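Side-chain contact in acyl-[acyl-carrier-protein]--UDP-N-acetylglucosamine O-acyltransferase (Acinetobacter baumannii, PDB 4E6U), which probably catalyses the transfer of an acyl chain from acyl carrier protein to UDP-N-acetylglucosamine, an early step in lipopolysaccharide synthesis: residues A[251-254]-A[255-259]. Sequence-based numbering, arbitrary orientation.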
loop_
_atom_site.group_PDB
_atom_site.type_symbol
_atom_site.label_atom_id
_atom_site.label_comp_id
_atom_site.label_asym_id
_atom_site.label_seq_id
_atom_site.Cartn_x
_atom_site.Cartn_y
_atom_site.Cartn_z
ATOM N N LEU A 251 -26.315 -10.351 17.236
ATOM C CA LEU A 251 -25.107 -10.252 16.407
ATOM C C LEU A 251 -23.820 -10.206 17.225
ATOM O O LEU A 251 -22.810 -10.780 16.815
ATOM C CB LEU A 251 -25.168 -9.048 15.462
ATOM C CG LEU A 251 -26.213 -9.022 14.347
ATOM C CD1 LEU A 251 -25.820 -7.927 13.348
ATOM C CD2 LEU A 251 -26.353 -10.369 13.631
ATOM N N LEU A 252 -23.854 -9.535 18.380
ATOM C CA LEU A 252 -22.714 -9.531 19.293
ATOM C C LEU A 252 -22.460 -10.896 19.891
ATOM O O LEU A 252 -21.318 -11.326 19.991
ATOM C CB LEU A 252 -22.891 -8.517 20.430
ATOM C CG LEU A 252 -22.612 -7.050 20.128
ATOM C CD1 LEU A 252 -23.111 -6.186 21.282
ATOM C CD2 LEU A 252 -21.122 -6.837 19.925
ATOM N N ILE A 253 -23.535 -11.567 20.303
ATOM C CA ILE A 253 -23.421 -12.922 20.811
ATOM C C ILE A 253 -22.789 -13.848 19.763
ATOM O O ILE A 253 -21.851 -14.575 20.061
ATOM C CB ILE A 253 -24.790 -13.459 21.291
ATOM C CG1 ILE A 253 -25.233 -12.683 22.545
ATOM C CG2 ILE A 253 -24.695 -14.948 21.597
ATOM C CD1 ILE A 253 -26.708 -12.865 22.908
ATOM N N ASP A 254 -23.273 -13.753 18.524
ATOM C CA ASP A 254 -22.737 -14.547 17.421
ATOM C C ASP A 254 -21.240 -14.299 17.245
ATOM O O ASP A 254 -20.472 -15.232 17.092
ATOM C CB ASP A 254 -23.439 -14.216 16.099
ATOM C CG ASP A 254 -24.892 -14.669 16.044
ATOM O OD1 ASP A 254 -25.319 -15.556 16.833
ATOM O OD2 ASP A 254 -25.610 -14.128 15.172
ATOM N N SER A 255 -20.822 -13.028 17.262
ATOM C CA SER A 255 -19.390 -12.713 17.161
ATOM C C SER A 255 -18.557 -13.466 18.193
ATOM O O SER A 255 -17.507 -14.025 17.884
ATOM C CB SER A 255 -19.152 -11.212 17.353
ATOM O OG SER A 255 -19.773 -10.451 16.337
ATOM N N LEU A 256 -19.018 -13.448 19.441
ATOM C CA LEU A 256 -18.240 -14.044 20.510
ATOM C C LEU A 256 -18.264 -15.566 20.457
ATOM O O LEU A 256 -17.261 -16.210 20.735
ATOM C CB LEU A 256 -18.727 -13.524 21.859
ATOM C CG LEU A 256 -18.009 -12.248 22.360
ATOM C CD1 LEU A 256 -17.953 -11.072 21.355
ATOM C CD2 LEU A 256 -18.678 -11.807 23.651
ATOM N N GLU A 257 -19.396 -16.123 20.038
ATOM C CA GLU A 257 -19.521 -17.577 19.919
ATOM C C GLU A 257 -18.724 -18.131 18.741
ATOM O O GLU A 257 -18.214 -19.246 18.796
ATOM C CB GLU A 257 -20.994 -17.971 19.813
ATOM C CG GLU A 257 -21.726 -17.708 21.134
ATOM C CD GLU A 257 -23.152 -18.214 21.206
ATOM O OE1 GLU A 257 -23.859 -18.273 20.175
ATOM O OE2 GLU A 257 -23.573 -18.539 22.341
ATOM N N GLN A 258 -18.588 -17.329 17.687
ATOM C CA GLN A 258 -17.959 -17.803 16.446
ATOM C C GLN A 258 -16.459 -17.558 16.397
ATOM O O GLN A 258 -15.751 -18.092 15.535
ATOM C CB GLN A 258 -18.648 -17.167 15.241
ATOM C CG GLN A 258 -20.047 -17.699 15.018
ATOM C CD GLN A 258 -20.876 -16.842 14.078
ATOM O OE1 GLN A 258 -20.410 -15.817 13.563
ATOM N NE2 GLN A 258 -22.117 -17.251 13.854
ATOM N N SER A 259 -15.964 -16.766 17.339
ATOM C CA SER A 259 -14.564 -16.360 17.341
ATOM C C SER A 259 -13.584 -17.532 17.416
ATOM O O SER A 259 -13.776 -18.454 18.201
ATOM C CB SER A 259 -14.310 -15.397 18.498
ATOM O OG SER A 259 -12.961 -14.957 18.506
HETATM O O HOH W 1 -23.837 -17.967 17.487
#
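With CG2 of Ile-253 trans to its backbone N and the chain of Glu-257 extended beyond CG (chi2 -173°), the two side chains lie alongside each other one helical turn apart, pointing the same way. The methyl CG2 of Ile-253 sits over the flat face of the Glu-257 carboxylate, 3.6 Å from CD. Glu-257 N donates to Ile-253 O over 2.9 Å, one of four successive i to i+4 backbone bonds; the last, from Gln-258 N to Asp-254 O, is more bent (N-H...O 140°). Water 1 bridges the Asp-254 and Glu-257 carboxylates (OD1 to OE1 4.5 Å), donating to OD1 at 2.9 Å and to OE1 at 2.7 Å, which probably eases their like charges; OD1 also accepts from Gln-250 NE2. The extended Gln-258 runs past the Asp-254 carbonyl, its CG 3.3 Å from that O, and NE2 skims Asp-254 CB at 4.0 Å. The helix, 250-258, is amphipathic: Ile-253 and Leu-256 pack on Ile-235 of helix 231-241, and Leu-252 meets helix 211-225. Ser-255 OG is hydrogen-bonded to OD2 of Asp-168, just after strand 166-167, and to backbone N of Ala-185, before strand 187-191, tying the C-terminal helices to the end of the left-handed parallel beta-helix.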